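Local coordinates for protein probable mRNA-capping enzyme (Acanthamoeba polyphaga mimivirus, PDB 3BGY) that removes the terminal phosphate from the 5'-triphosphate end of mRNA, as the tunnel-type triphosphatase domain of a multifunctional viral capping enzyme, at residues V24-D29 against I142-T147; V86-Q91 against V114-S119; G95-K100 against P197-L202. All blocks are in the same frame, centred on the assembly; numbering follows the deposited sequence. Where two conformers were deposited one is given.

Contact 1 (V24-D29 against I142-T147); sequences VEMLRD and ITIKST
Helix 24-29 runs along strand 142-147 at 29° with both chains heading the same way; the segment axes approach to 9.5 Å, and Met26 faces Ser146 with 6.9 Å between their CA atoms. There is no hydrogen bond across the interface. One thioether carries it, and about 149 Å² is buried, counting both sides. The Met26 side chain starts out extended, CG beside the backbone N and chi2 near 171°, then bends at the sulfur (chi3 72°), which turns the CE methyl onto the strand. That methyl comes down alongside the main chain between Ile144 and Ser146: Met26 CE lies 3.8 Å from Ser146 N and 4.1 Å from Lys145 C, and Ile144 O is 4.0 Å from it. Side-chain carbon meets it as well. Met26 CE reaches Ser146 CB at 3.9 Å and Ile144 CG2 at 4.0 Å. Of the Ile144 side chain, CG2 is the atom that meets the methionine; the end of the chain leads away from the helix, and Ile144 also touches Phe38 and Ile135. The interface is thus a methyl laid on peptide and aliphatic carbon, a van der Waals contact without directional bonds. Lys145, lying between the two touching residues, projects from the other side of the strand. The strand is part of the wall of the antiparallel barrel, between strands 36-42 and 122-136: Thr143, Lys145 and Thr147 bond through their backbones to the former, Ile144 and Ser146 to the latter. Helix 17-32 packs on the outside of this wall, where Met26 also touches Lys133 of strand 122-136 and Leu27 lies against Phe38 of strand 36-42 and Ile221 of helix 221-235.

Contact 2 (V86-Q91 against V114-S119); sequences VSLFNQ and VSLDPS
Leu116 sets a single methyl against both Val86 and Leu88 on strand 83-88, one stave of the closed antiparallel barrel that defines the tunnel triphosphatases. Leu116 CD1 is the methyl in question: it sits 3.9 Å from Val86 CG1 and 4.2 Å from Leu88 CD2, and in both pairs the side chains cross at about a right angle. Val86 and Leu88, two residues apart, lie on the same face of the strand. Val86 directs CG1 at the leucine because that methyl stands anti to the backbone N (chi1 168°). The area involved is small, 97 Å² over both sides, and it is wholly apolar. In the next shell, backbone bonds hold the strand residues in the wall, Val86 to Ile74 and Leu88 to Leu72, while the side chain of Val86 also packs on Ile122 and Ile124 and that of Leu88 on Ile74. Leu116 belongs to the chain leaving helix 106-115, and Lys161 NZ fastens that exit by hydrogen bonds to both Val114 O and Leu116 O. Pro118, further on, rests against Ile124. Past the strand the chain turns into helix 91-101: Asn90 is its N-cap, OD1 accepting from Gln93 N, and the Phe89 ring stacks with Tyr71. Gln91 reaches back over this turn, its NE2 bonded to Asn70 O as well as to Phe89 O; the latter bond, Gln91 NE2 to Phe89 O, is 2.9 Å long and bent (132° at the hydrogen), its donor lying 51° out of the carbonyl plane.

Contact 3 (G95-K100 against P197-L202); sequences GEFITK and PIIWKL
Ile199 wedges its two arms against helix 95-100, and these apolar touches make up the contact across the 156 Å² buried. Its CG2 branch meets Ile98 methyl to methyl, Ile199 CG2 lying 3.8 Å from Ile98 CG2. In each isoleucine this branch stands anti to the backbone N, and the two meet between helix and loop. The longer arm goes to the aromatic neighbour: Ile199 CD1 approaches Phe97 CE2 obliquely at 4.1 Å. Phe97 starts from the flank of the helix, and with CG anti to the backbone N (chi1 175°) its ring swings to the side where Ile199 and the barrel lie.

The same hydrophobic layer continues inward. The helix covers the outside of the eight-stranded antiparallel barrel of this triphosphatase domain, Phe97 touching Leu72 and Ile74 of strand 66-77, and Ile199 resting on Tyr172 of strand 169-183. Ile109 of helix 106-115 meets both Phe97 and Ile199, and the Phe97 ring also meets that of Phe101, their planes at about 30°.

No hydrogen bond crosses between helix and loop; each is braced by its own. In the helix, Thr99 N bonds to Gly95 O at 3.0 Å. The loop, which links strands 186-196 and 208-215, folds into a type II turn from Ile199 to Leu202, closed by Leu202 N on Ile199 O at 3.1 Å; Lys201 takes its third position with positive phi (52°). The turn points Ile199 and Leu202 toward the helix and sends Trp200 and Lys201 away. There Lys201 CG lies over the centre of the Trp200 ring, 4.0 Å above its plane.

Overall arrangement
All three are small, buried van der Waals contacts with no hydrogen bond across them; contacts 1 and 2 bring a helix or its trailing chain onto barrel strands, contact 3 a helix onto an interstrand loop. Contacts 2 and 3, centres about 15 Å apart, share the run from strand 83-88 into helix 91-101 and meet where Leu88 CD1 lies 4.2 Å from Phe97 CB. Contact 1 lies across the chain's centre, about 29 Å from contact 2 and 35 Å from contact 3 between centres. It sets a thioether methyl on strand backbone, contact 2 joins branched aliphatic methyls, and contact 3, farthest out, adds an aromatic ring beside a turn whose Trp200 and Lys201 are exposed.

Contact 1 (V24-D29 against I142-T147)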
loop_
_atom_site.group_PDB
_atom_site.type_symbol
_atom_site.label_atom_id
_atom_site.label_comp_id
_atom_site.label_asym_id
_atom_site.label_seq_id
_atom_site.Cartn_x
_atom_site.Cartn_y
_atom_site.Cartn_z
ATOM N N VAL A 24 -14.906 -9.351 -12.090
ATOM C CA VAL A 24 -15.551 -10.491 -11.383
ATOM C C VAL A 24 -14.559 -11.665 -11.251
ATOM O O VAL A 24 -14.439 -12.257 -10.181
ATOM C CB VAL A 24 -16.900 -10.885 -12.104
ATOM C CG1 VAL A 24 -17.449 -12.244 -11.625
ATOM C CG2 VAL A 24 -17.903 -9.811 -11.848
ATOM N N GLU A 25 -13.787 -11.951 -12.294
ATOM C CA GLU A 25 -12.787 -13.015 -12.239
ATOM C C GLU A 25 -11.681 -12.666 -11.243
ATOM O O GLU A 25 -11.271 -13.530 -10.469
ATOM C CB GLU A 25 -12.175 -13.282 -13.625
ATOM C CG GLU A 25 -13.228 -13.683 -14.657
ATOM C CD GLU A 25 -12.638 -14.148 -15.976
ATOM O OE1 GLU A 25 -11.907 -13.359 -16.623
ATOM O OE2 GLU A 25 -12.930 -15.303 -16.361
ATOM N N MET A 26 -11.270 -11.385 -11.222
ATOM C CA MET A 26 -10.228 -10.918 -10.291
ATOM C C MET A 26 -10.710 -11.046 -8.866
ATOM O O MET A 26 -9.938 -11.405 -7.977
ATOM C CB MET A 26 -9.832 -9.466 -10.559
ATOM C CG MET A 26 -9.060 -9.270 -11.820
ATOM S SD MET A 26 -8.873 -7.503 -12.163
ATOM C CE MET A 26 -7.692 -7.051 -10.894
ATOM N N LEU A 27 -11.991 -10.761 -8.646
ATOM C CA LEU A 27 -12.579 -10.870 -7.295
ATOM C C LEU A 27 -12.631 -12.315 -6.814
ATOM O O LEU A 27 -12.432 -12.587 -5.629
ATOM C CB LEU A 27 -13.986 -10.254 -7.250
ATOM C CG LEU A 27 -14.036 -8.734 -7.219
ATOM C CD1 LEU A 27 -15.376 -8.220 -7.677
ATOM C CD2 LEU A 27 -13.702 -8.245 -5.822
ATOM N N ARG A 28 -12.906 -13.232 -7.738
ATOM C CA ARG A 28 -12.944 -14.654 -7.420
ATOM C C ARG A 28 -11.537 -15.148 -7.107
ATOM O O ARG A 28 -11.353 -15.874 -6.134
ATOM C CB ARG A 28 -13.525 -15.462 -8.583
ATOM C CG ARG A 28 -13.704 -16.958 -8.233
ATOM C CD ARG A 28 -14.356 -17.736 -9.373
ATOM N NE ARG A 28 -13.490 -17.834 -10.547
ATOM C CZ ARG A 28 -13.740 -18.583 -11.621
ATOM N NH1 ARG A 28 -14.846 -19.318 -11.699
ATOM N NH2 ARG A 28 -12.864 -18.619 -12.618
ATOM N N ASP A 29 -10.550 -14.725 -7.911
ATOM C CA ASP A 29 -9.152 -15.124 -7.684
ATOM C C ASP A 29 -8.649 -14.619 -6.345
ATOM O O ASP A 29 -7.955 -15.351 -5.622
ATOM C CB ASP A 29 -8.251 -14.627 -8.802
ATOM C CG ASP A 29 -8.460 -15.377 -10.101
ATOM O OD1 ASP A 29 -9.138 -16.428 -10.119
ATOM O OD2 ASP A 29 -7.955 -14.900 -11.124
ATOM N N ILE A 142 -9.227 5.578 -12.277
ATOM C CA ILE A 142 -8.895 4.510 -11.323
ATOM C C ILE A 142 -8.277 3.323 -11.980
ATOM O O ILE A 142 -8.415 3.128 -13.202
ATOM C CB ILE A 142 -10.145 3.918 -10.574
ATOM C CG1 ILE A 142 -11.300 3.609 -11.531
ATOM C CG2 ILE A 142 -10.552 4.799 -9.467
ATOM C CD1 ILE A 142 -12.419 2.790 -10.928
ATOM N N THR A 143 -7.522 2.567 -11.187
ATOM C CA THR A 143 -6.961 1.314 -11.649
ATOM C C THR A 143 -7.408 0.255 -10.661
ATOM O O THR A 143 -7.655 0.570 -9.505
ATOM C CB THR A 143 -5.429 1.288 -11.810
ATOM O OG1 THR A 143 -4.774 1.567 -10.569
ATOM C CG2 THR A 143 -4.978 2.282 -12.862
ATOM N N ILE A 144 -7.618 -0.969 -11.137
ATOM C CA ILE A 144 -8.026 -2.058 -10.244
ATOM C C ILE A 144 -6.804 -2.981 -10.264
ATOM O O ILE A 144 -6.328 -3.364 -11.331
ATOM C CB ILE A 144 -9.240 -2.861 -10.798
ATOM C CG1 ILE A 144 -10.355 -1.965 -11.359
ATOM C CG2 ILE A 144 -9.760 -3.811 -9.749
ATOM C CD1 ILE A 144 -11.170 -1.202 -10.375
ATOM N N LYS A 145 -6.321 -3.392 -9.096
ATOM C CA LYS A 145 -5.123 -4.212 -9.043
ATOM C C LYS A 145 -5.254 -5.345 -8.067
ATOM O O LYS A 145 -5.849 -5.177 -7.000
ATOM C CB LYS A 145 -3.932 -3.332 -8.591
ATOM C CG LYS A 145 -2.518 -3.959 -8.564
ATOM C CD LYS A 145 -1.539 -3.038 -7.822
ATOM C CE LYS A 145 -0.085 -3.500 -7.938
ATOM N NZ LYS A 145 0.837 -2.691 -7.077
ATOM N N SER A 146 -4.762 -6.499 -8.484
ATOM C CA SER A 146 -4.717 -7.646 -7.612
ATOM C C SER A 146 -3.229 -7.924 -7.570
ATOM O O SER A 146 -2.543 -7.761 -8.592
ATOM C CB SER A 146 -5.459 -8.840 -8.203
ATOM O OG SER A 146 -5.625 -9.860 -7.228
ATOM N N THR A 147 -2.700 -8.118 -6.365
ATOM C CA THR A 147 -1.298 -8.476 -6.235
ATOM C C THR A 147 -1.006 -9.396 -5.065
ATOM O O THR A 147 -1.711 -9.364 -4.047
ATOM C CB THR A 147 -0.387 -7.218 -6.223
ATOM O OG1 THR A 147 0.977 -7.606 -6.414
ATOM C CG2 THR A 147 -0.556 -6.410 -4.960
#

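Contact 2 (V86-Q91 against V114-S119)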
loop_
_atom_site.group_PDB
_atom_site.type_symbol
_atom_site.label_atom_id
_atom_site.label_comp_id
_atom_site.label_asym_id
_atom_site.label_seq_id
_atom_site.Cartn_x
_atom_site.Cartn_y
_atom_site.Cartn_z
ATOM N N VAL A 86 10.135 -3.631 4.180
ATOM C CA VAL A 86 10.006 -3.536 5.622
ATOM C C VAL A 86 9.336 -2.196 5.967
ATOM O O VAL A 86 9.751 -1.144 5.460
ATOM C CB VAL A 86 11.381 -3.627 6.314
ATOM C CG1 VAL A 86 11.281 -3.249 7.776
ATOM C CG2 VAL A 86 11.926 -5.033 6.177
ATOM N N SER A 87 8.301 -2.229 6.808
ATOM C CA SER A 87 7.645 -1.001 7.256
ATOM C C SER A 87 7.977 -0.816 8.739
ATOM O O SER A 87 7.672 -1.696 9.537
ATOM C CB SER A 87 6.125 -1.102 7.096
ATOM O OG SER A 87 5.790 -1.442 5.758
ATOM N N LEU A 88 8.583 0.313 9.076
ATOM C CA LEU A 88 8.959 0.632 10.466
ATOM C C LEU A 88 7.930 1.589 11.039
ATOM O O LEU A 88 7.819 2.724 10.570
ATOM C CB LEU A 88 10.347 1.260 10.496
ATOM C CG LEU A 88 11.501 0.408 9.974
ATOM C CD1 LEU A 88 12.810 1.194 10.078
ATOM C CD2 LEU A 88 11.608 -0.895 10.783
ATOM N N PHE A 89 7.215 1.139 12.082
ATOM C CA PHE A 89 6.162 1.943 12.709
ATOM C C PHE A 89 6.580 2.650 13.991
ATOM O O PHE A 89 5.905 3.569 14.453
ATOM C CB PHE A 89 4.918 1.083 12.984
ATOM C CG PHE A 89 4.166 0.691 11.742
ATOM C CD1 PHE A 89 4.531 -0.467 11.032
ATOM C CD2 PHE A 89 3.066 1.450 11.291
ATOM C CE1 PHE A 89 3.818 -0.867 9.883
ATOM C CE2 PHE A 89 2.340 1.048 10.136
ATOM C CZ PHE A 89 2.715 -0.107 9.434
ATOM N N ASN A 90 7.676 2.197 14.593
ATOM C CA ASN A 90 8.130 2.834 15.836
ATOM C C ASN A 90 8.940 4.098 15.481
ATOM O O ASN A 90 9.967 4.001 14.836
ATOM C CB ASN A 90 8.949 1.821 16.636
ATOM C CG ASN A 90 9.473 2.394 17.931
ATOM O OD1 ASN A 90 10.506 3.047 17.944
ATOM N ND2 ASN A 90 8.738 2.187 19.013
ATOM N N GLN A 91 8.474 5.268 15.930
ATOM C CA GLN A 91 9.127 6.550 15.617
ATOM C C GLN A 91 10.572 6.703 16.062
ATOM O O GLN A 91 11.381 7.274 15.331
ATOM C CB GLN A 91 8.269 7.740 16.080
ATOM C CG GLN A 91 6.778 7.660 15.693
ATOM C CD GLN A 91 6.543 7.540 14.192
ATOM O OE1 GLN A 91 6.915 8.431 13.418
ATOM N NE2 GLN A 91 5.960 6.410 13.770
ATOM N N VAL A 114 17.152 -7.311 5.558
ATOM C CA VAL A 114 16.805 -8.733 5.559
ATOM C C VAL A 114 17.104 -9.440 6.894
ATOM O O VAL A 114 16.643 -10.561 7.107
ATOM C CB VAL A 114 17.421 -9.544 4.370
ATOM C CG1 VAL A 114 16.935 -8.989 3.045
ATOM C CG2 VAL A 114 18.956 -9.583 4.435
ATOM N N SER A 115 17.821 -8.765 7.794
ATOM C CA SER A 115 18.163 -9.341 9.104
ATOM C C SER A 115 17.062 -9.112 10.133
ATOM O O SER A 115 17.007 -9.810 11.143
ATOM C CB SER A 115 19.482 -8.755 9.639
ATOM O OG SER A 115 19.292 -7.502 10.303
ATOM N N LEU A 116 16.204 -8.120 9.880
ATOM C CA LEU A 116 15.120 -7.786 10.787
ATOM C C LEU A 116 14.080 -8.866 10.935
ATOM O O LEU A 116 13.693 -9.526 9.974
ATOM C CB LEU A 116 14.428 -6.465 10.379
ATOM C CG LEU A 116 15.199 -5.146 10.536
ATOM C CD1 LEU A 116 14.354 -3.978 10.023
ATOM C CD2 LEU A 116 15.552 -4.921 12.011
ATOM N N ASP A 117 13.682 -9.067 12.185
ATOM C CA ASP A 117 12.648 -10.017 12.543
ATOM C C ASP A 117 11.344 -9.213 12.616
ATOM O O ASP A 117 11.352 -8.065 13.073
ATOM C CB ASP A 117 12.934 -10.639 13.918
ATOM C CG ASP A 117 14.028 -11.683 13.878
ATOM O OD1 ASP A 117 14.113 -12.434 12.879
ATOM O OD2 ASP A 117 14.786 -11.766 14.865
ATOM N N PRO A 118 10.226 -9.786 12.134
ATOM C CA PRO A 118 8.932 -9.102 12.165
ATOM C C PRO A 118 8.365 -9.038 13.583
ATOM O O PRO A 118 8.678 -9.891 14.424
ATOM C CB PRO A 118 8.071 -9.964 11.261
ATOM C CG PRO A 118 8.691 -11.335 11.415
ATOM C CD PRO A 118 10.134 -11.062 11.399
ATOM N N SER A 119 7.616 -7.972 13.854
ATOM C CA SER A 119 6.979 -7.748 15.151
ATOM C C SER A 119 5.805 -6.826 14.839
ATOM O O SER A 119 5.581 -6.466 13.669
ATOM C CB SER A 119 7.954 -7.055 16.107
ATOM O OG SER A 119 8.286 -5.761 15.632
#

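Contact 3 (G95-K100 against P197-L202)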
loop_
_atom_site.group_PDB
_atom_site.type_symbol
_atom_site.label_atom_id
_atom_site.label_comp_id
_atom_site.label_asym_id
_atom_site.label_seq_id
_atom_site.Cartn_x
_atom_site.Cartn_y
_atom_site.Cartn_z
ATOM N N GLY A 95 13.914 7.091 13.459
ATOM C CA GLY A 95 14.951 8.091 13.687
ATOM C C GLY A 95 16.324 7.472 13.806
ATOM O O GLY A 95 17.293 7.995 13.255
ATOM N N GLU A 96 16.387 6.317 14.476
ATOM C CA GLU A 96 17.632 5.575 14.670
ATOM C C GLU A 96 18.157 5.017 13.362
ATOM O O GLU A 96 19.357 5.068 13.105
ATOM C CB GLU A 96 17.448 4.453 15.682
ATOM C CG GLU A 96 17.474 4.931 17.125
ATOM C CD GLU A 96 17.502 3.788 18.118
ATOM O OE1 GLU A 96 18.285 2.831 17.914
ATOM O OE2 GLU A 96 16.751 3.849 19.112
ATOM N N PHE A 97 17.238 4.546 12.519
ATOM C CA PHE A 97 17.588 4.009 11.213
ATOM C C PHE A 97 18.189 5.120 10.339
ATOM O O PHE A 97 19.228 4.911 9.723
ATOM C CB PHE A 97 16.350 3.403 10.538
ATOM C CG PHE A 97 16.592 2.925 9.122
ATOM C CD1 PHE A 97 17.175 1.681 8.874
ATOM C CD2 PHE A 97 16.279 3.755 8.033
ATOM C CE1 PHE A 97 17.453 1.257 7.547
ATOM C CE2 PHE A 97 16.551 3.349 6.698
ATOM C CZ PHE A 97 17.139 2.104 6.457
ATOM N N ILE A 98 17.505 6.263 10.266
ATOM C CA ILE A 98 17.962 7.397 9.460
ATOM C C ILE A 98 19.333 7.915 9.896
ATOM O O ILE A 98 20.218 8.053 9.060
ATOM C CB ILE A 98 16.920 8.555 9.438
ATOM C CG1 ILE A 98 15.654 8.093 8.704
ATOM C CG2 ILE A 98 17.505 9.838 8.754
ATOM C CD1 ILE A 98 14.486 9.044 8.806
ATOM N N THR A 99 19.511 8.159 11.195
ATOM C CA THR A 99 20.786 8.658 11.712
ATOM C C THR A 99 21.936 7.668 11.507
ATOM O O THR A 99 23.021 8.067 11.068
ATOM C CB THR A 99 20.705 9.054 13.214
ATOM O OG1 THR A 99 20.246 7.943 13.989
ATOM C CG2 THR A 99 19.765 10.224 13.412
ATOM N N LYS A 100 21.665 6.382 11.744
ATOM C CA LYS A 100 22.677 5.330 11.596
ATOM C C LYS A 100 23.043 5.006 10.143
ATOM O O LYS A 100 24.225 4.862 9.824
ATOM C CB LYS A 100 22.240 4.039 12.311
ATOM C CG LYS A 100 23.326 2.946 12.394
ATOM C CD LYS A 100 22.900 1.729 13.209
ATOM C CE LYS A 100 24.045 0.705 13.295
ATOM N NZ LYS A 100 23.708 -0.493 14.114
ATOM N N PRO A 197 14.889 7.877 -3.640
ATOM C CA PRO A 197 15.777 6.723 -3.812
ATOM C C PRO A 197 16.912 6.740 -2.752
ATOM O O PRO A 197 17.658 5.781 -2.645
ATOM C CB PRO A 197 16.315 6.900 -5.252
ATOM C CG PRO A 197 16.288 8.387 -5.454
ATOM C CD PRO A 197 14.991 8.808 -4.802
ATOM N N ILE A 198 17.075 7.851 -2.029
ATOM C CA ILE A 198 18.105 7.961 -0.977
ATOM C C ILE A 198 17.478 8.457 0.329
ATOM O O ILE A 198 16.352 8.936 0.323
ATOM C CB ILE A 198 19.310 8.871 -1.383
ATOM C CG1 ILE A 198 18.846 10.300 -1.655
ATOM C CG2 ILE A 198 20.048 8.268 -2.605
ATOM C CD1 ILE A 198 19.964 11.305 -1.787
ATOM N N ILE A 199 18.189 8.299 1.449
ATOM C CA ILE A 199 17.693 8.730 2.765
ATOM C C ILE A 199 17.740 10.243 2.989
ATOM O O ILE A 199 16.834 10.813 3.598
ATOM C CB ILE A 199 18.509 8.002 3.909
ATOM C CG1 ILE A 199 18.244 6.492 3.851
ATOM C CG2 ILE A 199 18.101 8.499 5.293
ATOM C CD1 ILE A 199 19.259 5.593 4.600
ATOM N N TRP A 200 18.771 10.891 2.449
ATOM C CA TRP A 200 18.982 12.329 2.645
ATOM C C TRP A 200 17.787 13.226 2.376
ATOM O O TRP A 200 17.226 13.198 1.292
ATOM C CB TRP A 200 20.226 12.796 1.868
ATOM C CG TRP A 200 20.588 14.271 2.027
ATOM C CD1 TRP A 200 21.212 14.859 3.098
ATOM C CD2 TRP A 200 20.379 15.314 1.061
ATOM N NE1 TRP A 200 21.417 16.198 2.853
ATOM C CE2 TRP A 200 20.925 16.508 1.613
ATOM C CE3 TRP A 200 19.787 15.360 -0.224
ATOM C CZ2 TRP A 200 20.902 17.744 0.918
ATOM C CZ3 TRP A 200 19.760 16.591 -0.921
ATOM C CH2 TRP A 200 20.321 17.769 -0.339
ATOM N N LYS A 201 17.413 13.980 3.416
ATOM C CA LYS A 201 16.305 14.931 3.429
ATOM C C LYS A 201 14.982 14.352 2.951
ATOM O O LYS A 201 14.209 15.035 2.280
ATOM C CB LYS A 201 16.669 16.205 2.652
ATOM C CG LYS A 201 17.426 17.239 3.470
ATOM C CD LYS A 201 17.642 18.504 2.661
ATOM C CE LYS A 201 18.255 19.616 3.499
ATOM N NZ LYS A 201 17.261 20.257 4.411
ATOM N N LEU A 202 14.736 13.089 3.306
ATOM C CA LEU A 202 13.493 12.404 2.920
ATOM C C LEU A 202 12.271 13.138 3.457
ATOM O O LEU A 202 11.313 13.354 2.728
ATOM C CB LEU A 202 13.474 10.958 3.425
ATOM C CG LEU A 202 12.191 10.127 3.228
ATOM C CD1 LEU A 202 11.832 9.950 1.769
ATOM C CD2 LEU A 202 12.387 8.789 3.870
#